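Local coordinates for Two-component system sensor histidine kinase (Bacteroides thetaiotaomicron, PDB 3OTT), which probably senses saccharides through this extracellular beta-propeller and beta-sandwich region and probably acts as a sensor histidine kinase that regulates transcription, at residues Leu309-Gly321 with Tyr612-Ser624. Numbering follows the deposited sequence.
Sequences LQFIPISQITGTG and YLGGADGFGISHS. With TBR (hexatantalum dodecabromide), chain D.
Asp617 O takes the amide of Ile314 (N to O 3.0 Å) from well above its carbonyl plane and also the CA-H of Pro313. Residues 310-313 and 618-623 pair antiparallel and close a beta-propeller: 310-313, the first strand of this second propeller, is the outermost strand of a blade whose other three strands, 601-605, 610-615 and 618-623, come about 300 residues later, the Velcro-like closure of propellers. Ile312 and Phe619 are a hydrogen-bonded pair, with Ile312 N to Phe619 O 2.8 Å and nearly straight (171°), and Phe619 N returning to Ile312 O in the carbonyl plane. On that face Phe619, its CG held between backbone N and carbonyl carbon (chi1 59°), lies alongside Ile312, whose CB makes a CH-pi contact over the ring, 4.0 Å from the centroid. Ile317 CG1 meets the same ring at its edge, and Phe339 joins it edge-to-face. Two residues further along strand 618-623, Ile621 CD1 touches Ile312 CD1 at 3.8 Å. On the other face the Phe311 ring lies along the backbone from Gly618 to Gly620, two glycines without side chains; Lys597 adds a cation-pi contact. Ala616 O meets this ring at its edge, in plane, 3.6 Å from Phe311 CZ.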
ATOM      1  N   LEU B 309      -6.759 -19.450 -12.826  1.00 41.65           N
ATOM      2  CA  LEU B 309      -6.665 -18.257 -13.645  1.00 40.45           C
ATOM      3  C   LEU B 309      -5.611 -17.370 -13.048  1.00 39.68           C
ATOM      4  O   LEU B 309      -5.654 -17.124 -11.850  1.00 40.20           O
ATOM      5  CB  LEU B 309      -8.011 -17.532 -13.621  1.00 39.75           C
ATOM      6  CG  LEU B 309      -8.108 -16.184 -14.339  1.00 41.37           C
ATOM      7  CD1 LEU B 309      -8.187 -16.347 -15.871  1.00 40.53           C
ATOM      8  CD2 LEU B 309      -9.303 -15.392 -13.800  1.00 39.73           C
ATOM      9  N   GLN B 310      -4.684 -16.857 -13.860  1.00 38.26           N
ATOM     10  CA  GLN B 310      -3.710 -15.908 -13.352  1.00 37.33           C
ATOM     11  C   GLN B 310      -4.394 -14.557 -13.029  1.00 35.90           C
ATOM     12  O   GLN B 310      -4.857 -13.875 -13.918  1.00 34.43           O
ATOM     13  CB  GLN B 310      -2.591 -15.748 -14.388  1.00 38.61           C
ATOM     14  CG  GLN B 310      -1.547 -14.669 -14.122  1.00 38.94           C
ATOM     15  CD  GLN B 310      -0.510 -15.034 -13.072  1.00 47.13           C
ATOM     16  OE1 GLN B 310      -0.256 -16.211 -12.784  1.00 50.06           O
ATOM     17  NE2 GLN B 310       0.138 -14.008 -12.517  1.00 49.33           N
ATOM     18  N   PHE B 311      -4.454 -14.179 -11.754  1.00 35.64           N
ATOM     19  CA  PHE B 311      -5.046 -12.883 -11.339  1.00 34.15           C
ATOM     20  C   PHE B 311      -3.971 -11.922 -10.871  1.00 33.41           C
ATOM     21  O   PHE B 311      -3.146 -12.253 -10.051  1.00 35.85           O
ATOM     22  CB  PHE B 311      -6.117 -13.063 -10.237  1.00 33.89           C
ATOM     23  CG  PHE B 311      -6.940 -11.817  -9.966  1.00 32.87           C
ATOM     24  CD1 PHE B 311      -7.954 -11.424 -10.836  1.00 31.53           C
ATOM     25  CD2 PHE B 311      -6.701 -11.042  -8.845  1.00 31.75           C
ATOM     26  CE1 PHE B 311      -8.732 -10.268 -10.570  1.00 30.37           C
ATOM     27  CE2 PHE B 311      -7.447  -9.892  -8.588  1.00 29.78           C
ATOM     28  CZ  PHE B 311      -8.458  -9.506  -9.430  1.00 26.82           C
ATOM     29  N   ILE B 312      -3.990 -10.721 -11.405  1.00 31.76           N
ATOM     30  CA  ILE B 312      -3.024  -9.699 -11.101  1.00 30.85           C
ATOM     31  C   ILE B 312      -3.766  -8.627 -10.296  1.00 30.50           C
ATOM     32  O   ILE B 312      -4.741  -8.077 -10.807  1.00 30.80           O
ATOM     33  CB  ILE B 312      -2.505  -9.111 -12.421  1.00 29.57           C
ATOM     34  CG1 ILE B 312      -1.877 -10.242 -13.257  1.00 33.09           C
ATOM     35  CG2 ILE B 312      -1.611  -7.958 -12.152  1.00 28.42           C
ATOM     36  CD1 ILE B 312      -0.454 -10.062 -13.702  1.00 38.82           C
ATOM     37  N   PRO B 313      -3.361  -8.375  -9.026  1.00 30.90           N
ATOM     38  CA  PRO B 313      -3.971  -7.306  -8.222  1.00 30.69           C
ATOM     39  C   PRO B 313      -3.384  -5.993  -8.662  1.00 30.74           C
ATOM     40  O   PRO B 313      -2.249  -5.990  -9.178  1.00 32.09           O
ATOM     41  CB  PRO B 313      -3.544  -7.634  -6.769  1.00 31.51           C
ATOM     42  CG  PRO B 313      -2.339  -8.420  -6.898  1.00 32.40           C
ATOM     43  CD  PRO B 313      -2.474  -9.227  -8.203  1.00 32.14           C
ATOM     44  N   ILE B 314      -4.128  -4.906  -8.491  1.00 29.71           N
ATOM     45  CA  ILE B 314      -3.711  -3.602  -9.035  1.00 30.51           C
ATOM     46  C   ILE B 314      -2.459  -3.105  -8.392  1.00 29.73           C
ATOM     47  O   ILE B 314      -1.731  -2.388  -9.022  1.00 29.59           O
ATOM     48  CB  ILE B 314      -4.650  -2.357  -8.735  1.00 30.52           C
ATOM     49  CG1 ILE B 314      -6.006  -2.704  -8.253  1.00 32.79           C
ATOM     50  CG2 ILE B 314      -4.779  -1.428  -9.954  1.00 31.42           C
ATOM     51  CD1 ILE B 314      -6.878  -1.411  -8.215  1.00 36.73           C
ATOM     52  N   SER B 315      -2.275  -3.397  -7.110  1.00 30.55           N
ATOM     53  CA  SER B 315      -1.117  -2.933  -6.398  1.00 31.22           C
ATOM     54  C   SER B 315       0.156  -3.437  -7.066  1.00 30.32           C
ATOM     55  O   SER B 315       1.194  -2.869  -6.858  1.00 30.07           O
ATOM     56  CB  SER B 315      -1.128  -3.367  -4.916  1.00 32.87           C
ATOM     57  OG  SER B 315      -1.256  -4.769  -4.788  1.00 35.84           O
ATOM     58  N   GLN B 316       0.058  -4.514  -7.838  1.00 29.39           N
ATOM     59  CA  GLN B 316       1.212  -5.043  -8.554  1.00 30.48           C
ATOM     60  C   GLN B 316       1.603  -4.101  -9.722  1.00 30.39           C
ATOM     61  O   GLN B 316       2.710  -4.154 -10.202  1.00 30.73           O
ATOM     62  CB  GLN B 316       0.966  -6.497  -9.038  1.00 29.66           C
ATOM     63  CG  GLN B 316       2.229  -7.206  -9.641  1.00 30.04           C
ATOM     64  CD  GLN B 316       1.942  -8.591 -10.197  1.00 27.77           C
ATOM     65  OE1 GLN B 316       1.305  -9.427  -9.548  1.00 31.88           O
ATOM     66  NE2 GLN B 316       2.416  -8.843 -11.396  1.00 23.61           N
ATOM     67  N   ILE B 317       0.689  -3.224 -10.130  1.00 30.32           N
ATOM     68  CA  ILE B 317       0.897  -2.268 -11.229  1.00 30.51           C
ATOM     69  C   ILE B 317       1.613  -0.875 -11.081  1.00 31.57           C
ATOM     70  O   ILE B 317       2.736  -0.790 -11.536  1.00 33.70           O
ATOM     71  CB  ILE B 317      -0.397  -2.134 -12.076  1.00 29.48           C
ATOM     72  CG1 ILE B 317      -0.806  -3.494 -12.659  1.00 29.33           C
ATOM     73  CG2 ILE B 317      -0.266  -1.067 -13.139  1.00 27.89           C
ATOM     74  CD1 ILE B 317       0.260  -4.265 -13.543  1.00 26.89           C
ATOM     75  N   THR B 318       1.149   0.237 -10.503  1.00 32.77           N
ATOM     76  CA  THR B 318       0.633   0.647  -9.179  1.00 33.10           C
ATOM     77  C   THR B 318       1.639   0.798  -8.019  1.00 35.31           C
ATOM     78  O   THR B 318       2.223   1.864  -7.892  1.00 35.60           O
ATOM     79  CB  THR B 318      -0.846   0.346  -8.858  1.00 33.21           C
ATOM     80  OG1 THR B 318      -1.674   1.236  -9.639  1.00 32.58           O
ATOM     81  CG2 THR B 318      -1.172   0.623  -7.455  1.00 29.89           C
ATOM     82  N   GLY B 319       1.838  -0.215  -7.178  1.00 36.61           N
ATOM     83  CA  GLY B 319       2.563  -0.011  -5.925  1.00 38.07           C
ATOM     84  C   GLY B 319       1.798   0.724  -4.818  1.00 38.79           C
ATOM     85  O   GLY B 319       2.423   1.215  -3.874  1.00 39.22           O
ATOM     86  N   THR B 320       0.459   0.752  -4.909  1.00 38.36           N
ATOM     87  CA  THR B 320      -0.442   1.453  -3.971  1.00 39.11           C
ATOM     88  C   THR B 320      -1.601   0.544  -3.612  1.00 38.25           C
ATOM     89  O   THR B 320      -1.907  -0.366  -4.353  1.00 37.60           O
ATOM     90  CB  THR B 320      -1.089   2.684  -4.658  1.00 39.33           C
ATOM     91  OG1 THR B 320      -0.060   3.516  -5.212  1.00 41.17           O
ATOM     92  CG2 THR B 320      -1.929   3.495  -3.679  1.00 41.82           C
ATOM     93  N   GLY B 321      -2.258   0.807  -2.480  1.00 38.88           N
ATOM     94  CA  GLY B 321      -3.437   0.029  -2.058  1.00 37.51           C
ATOM     95  C   GLY B 321      -4.787   0.566  -2.533  1.00 35.95           C
ATOM     96  O   GLY B 321      -5.819   0.071  -2.091  1.00 37.06           O
ATOM     97  N   TYR B 612      -7.598 -10.226 -21.240  1.00 21.95           N
ATOM     98  CA  TYR B 612      -7.617  -9.535 -19.940  1.00 20.95           C
ATOM     99  C   TYR B 612      -9.038  -9.507 -19.419  1.00 20.75           C
ATOM    100  O   TYR B 612      -9.973  -9.135 -20.163  1.00 20.22           O
ATOM    101  CB  TYR B 612      -7.079  -8.107 -20.074  1.00 18.26           C
ATOM    102  CG  TYR B 612      -5.616  -8.132 -20.494  1.00 21.84           C
ATOM    103  CD1 TYR B 612      -4.586  -8.233 -19.552  1.00 21.90           C
ATOM    104  CD2 TYR B 612      -5.263  -8.093 -21.820  1.00 23.75           C
ATOM    105  CE1 TYR B 612      -3.262  -8.291 -19.937  1.00 24.34           C
ATOM    106  CE2 TYR B 612      -3.889  -8.131 -22.220  1.00 27.32           C
ATOM    107  CZ  TYR B 612      -2.922  -8.252 -21.281  1.00 25.39           C
ATOM    108  OH  TYR B 612      -1.614  -8.301 -21.689  1.00 30.63           O
ATOM    109  N   LEU B 613      -9.199  -9.872 -18.148  1.00 19.88           N
ATOM    110  CA  LEU B 613     -10.528  -9.966 -17.582  1.00 20.49           C
ATOM    111  C   LEU B 613     -10.580  -9.025 -16.366  1.00 19.84           C
ATOM    112  O   LEU B 613      -9.957  -9.281 -15.337  1.00 21.45           O
ATOM    113  CB  LEU B 613     -10.843 -11.404 -17.219  1.00 19.96           C
ATOM    114  CG  LEU B 613     -10.772 -12.443 -18.352  1.00 23.17           C
ATOM    115  CD1 LEU B 613      -9.393 -13.156 -18.471  1.00 18.56           C
ATOM    116  CD2 LEU B 613     -11.886 -13.486 -18.171  1.00 22.75           C
ATOM    117  N   GLY B 614     -11.258  -7.905 -16.511  1.00 17.88           N
ATOM    118  CA  GLY B 614     -11.101  -6.854 -15.506  1.00 17.66           C
ATOM    119  C   GLY B 614     -12.192  -7.000 -14.505  1.00 17.40           C
ATOM    120  O   GLY B 614     -13.315  -7.379 -14.839  1.00 18.43           O
ATOM    121  N   GLY B 615     -11.849  -6.783 -13.253  1.00 19.06           N
ATOM    122  CA  GLY B 615     -12.766  -7.050 -12.168  1.00 18.28           C
ATOM    123  C   GLY B 615     -12.441  -6.176 -10.996  1.00 19.29           C
ATOM    124  O   GLY B 615     -12.081  -5.028 -11.180  1.00 18.40           O
ATOM    125  N   ALA B 616     -12.601  -6.718  -9.780  1.00 21.60           N
ATOM    126  CA  ALA B 616     -12.471  -5.946  -8.561  1.00 22.81           C
ATOM    127  C   ALA B 616     -11.006  -5.858  -8.153  1.00 23.89           C
ATOM    128  O   ALA B 616     -10.378  -6.874  -7.869  1.00 24.24           O
ATOM    129  CB  ALA B 616     -13.303  -6.597  -7.446  1.00 24.65           C
ATOM    130  N   ASP B 617     -10.455  -4.650  -8.153  1.00 23.77           N
ATOM    131  CA  ASP B 617      -9.053  -4.441  -7.680  1.00 23.94           C
ATOM    132  C   ASP B 617      -8.003  -5.299  -8.420  1.00 23.98           C
ATOM    133  O   ASP B 617      -6.976  -5.707  -7.836  1.00 23.69           O
ATOM    134  CB  ASP B 617      -8.980  -4.632  -6.146  1.00 25.37           C
ATOM    135  CG  ASP B 617     -10.017  -3.736  -5.385  1.00 28.41           C
ATOM    136  OD1 ASP B 617     -10.407  -2.648  -5.881  1.00 28.88           O
ATOM    137  OD2 ASP B 617     -10.474  -4.135  -4.305  1.00 35.10           O
ATOM    138  N   GLY B 618      -8.225  -5.565  -9.717  1.00 22.15           N
ATOM    139  CA  GLY B 618      -7.267  -6.392 -10.441  1.00 20.61           C
ATOM    140  C   GLY B 618      -7.877  -6.943 -11.706  1.00 20.20           C
ATOM    141  O   GLY B 618      -9.011  -6.600 -12.057  1.00 19.56           O
ATOM    142  N   PHE B 619      -7.111  -7.768 -12.412  1.00 18.91           N
ATOM    143  CA  PHE B 619      -7.571  -8.348 -13.636  1.00 19.12           C
ATOM    144  C   PHE B 619      -6.946  -9.725 -13.832  1.00 19.93           C
ATOM    145  O   PHE B 619      -5.828  -9.979 -13.404  1.00 19.59           O
ATOM    146  CB  PHE B 619      -7.242  -7.447 -14.837  1.00 17.50           C
ATOM    147  CG  PHE B 619      -5.782  -7.176 -14.999  1.00 19.91           C
ATOM    148  CD1 PHE B 619      -5.206  -6.089 -14.390  1.00 19.57           C
ATOM    149  CD2 PHE B 619      -4.973  -8.045 -15.746  1.00 19.37           C
ATOM    150  CE1 PHE B 619      -3.839  -5.853 -14.500  1.00 22.02           C
ATOM    151  CE2 PHE B 619      -3.621  -7.799 -15.908  1.00 17.40           C
ATOM    152  CZ  PHE B 619      -3.046  -6.708 -15.281  1.00 20.55           C
ATOM    153  N   GLY B 620      -7.671 -10.609 -14.492  1.00 19.73           N
ATOM    154  CA  GLY B 620      -7.084 -11.901 -14.876  1.00 21.40           C
ATOM    155  C   GLY B 620      -6.463 -11.820 -16.260  1.00 22.02           C
ATOM    156  O   GLY B 620      -6.792 -10.954 -17.074  1.00 20.26           O
ATOM    157  N   ILE B 621      -5.555 -12.730 -16.527  1.00 24.79           N
ATOM    158  CA  ILE B 621      -4.990 -12.871 -17.855  1.00 27.45           C
ATOM    159  C   ILE B 621      -5.123 -14.324 -18.172  1.00 29.12           C
ATOM    160  O   ILE B 621      -4.871 -15.172 -17.313  1.00 30.89           O
ATOM    161  CB  ILE B 621      -3.508 -12.542 -17.905  1.00 27.80           C
ATOM    162  CG1 ILE B 621      -3.225 -11.157 -17.327  1.00 28.25           C
ATOM    163  CG2 ILE B 621      -3.001 -12.610 -19.332  1.00 30.73           C
ATOM    164  CD1 ILE B 621      -1.693 -10.859 -17.236  1.00 27.31           C
ATOM    165  N   SER B 622      -5.494 -14.611 -19.404  1.00 29.84           N
ATOM    166  CA  SER B 622      -5.719 -15.963 -19.836  1.00 31.93           C
ATOM    167  C   SER B 622      -5.332 -16.041 -21.311  1.00 33.07           C
ATOM    168  O   SER B 622      -5.526 -15.075 -22.049  1.00 32.27           O
ATOM    169  CB  SER B 622      -7.190 -16.311 -19.629  1.00 31.86           C
ATOM    170  OG  SER B 622      -7.511 -17.605 -20.099  1.00 33.35           O
ATOM    171  N   HIS B 623      -4.754 -17.168 -21.729  1.00 34.80           N
ATOM    172  CA  HIS B 623      -4.671 -17.480 -23.156  1.00 35.98           C
ATOM    173  C   HIS B 623      -6.067 -17.633 -23.756  1.00 35.90           C
ATOM    174  O   HIS B 623      -7.011 -17.977 -23.064  1.00 34.53           O
ATOM    175  CB  HIS B 623      -3.938 -18.797 -23.396  1.00 37.08           C
ATOM    176  CG  HIS B 623      -2.508 -18.803 -22.971  1.00 39.97           C
ATOM    177  ND1 HIS B 623      -1.992 -19.767 -22.126  1.00 43.27           N
ATOM    178  CD2 HIS B 623      -1.474 -17.989 -23.293  1.00 41.42           C
ATOM    179  CE1 HIS B 623      -0.700 -19.547 -21.948  1.00 45.58           C
ATOM    180  NE2 HIS B 623      -0.363 -18.470 -22.641  1.00 44.77           N
ATOM    181  N   SER B 624      -6.161 -17.425 -25.059  1.00 38.12           N
ATOM    182  CA  SER B 624      -7.402 -17.588 -25.814  1.00 40.61           C
ATOM    183  C   SER B 624      -7.962 -18.992 -25.849  1.00 42.74           C
ATOM    184  O   SER B 624      -9.188 -19.190 -25.840  1.00 41.27           O
ATOM    185  CB  SER B 624      -7.143 -17.145 -27.224  1.00 40.98           C
ATOM    186  OG  SER B 624      -6.881 -15.769 -27.151  1.00 43.20           O
TER
HETATM  187 TA1  TBR D   2       6.171 -11.733  -8.353  0.90 34.72          TA
HETATM  188 TA2  TBR D   2       7.966 -13.587  -9.283  0.90 31.10          TA
HETATM  189 TA3  TBR D   2       6.828 -11.690 -11.089  0.90 32.22          TA
HETATM  190 TA4  TBR D   2       9.556 -11.568 -10.355  0.90 32.37          TA
HETATM  191 TA5  TBR D   2       7.725  -9.686  -9.390  0.90 30.29          TA
HETATM  192 TA6  TBR D   2       8.776 -11.579  -7.643  0.90 33.86          TA
HETATM  193 BR1  TBR D   2       5.692 -14.276  -8.090  0.90 38.30          BR
HETATM  194 BR2  TBR D   2       4.326 -11.681 -10.192  0.90 41.80          BR
HETATM  195 BR3  TBR D   2       5.512  -9.259  -8.076  0.90 44.51          BR
HETATM  196 BR4  TBR D   2       6.865 -11.403  -5.883  0.90 42.41          BR
HETATM  197 BR5  TBR D   2       6.759 -14.283 -11.469  0.90 40.95          BR
HETATM  198 BR6  TBR D   2       6.454  -9.183 -11.638  0.90 42.63          BR
HETATM  199 BR7  TBR D   2       9.926  -8.986 -10.589  0.90 43.10          BR
HETATM  200 BR8  TBR D   2      11.271 -11.411  -8.418  0.90 45.53          BR
HETATM  201 BR9  TBR D   2      10.176 -14.087 -10.580  0.90 43.21          BR
HETATM  202 BRA  TBR D   2       8.758 -11.553 -12.859  0.90 38.08          BR
HETATM  203 BRB  TBR D   2       8.978  -9.020  -7.211  0.90 43.35          BR
HETATM  204 BRC  TBR D   2       9.162 -14.095  -7.070  0.90 43.14          BR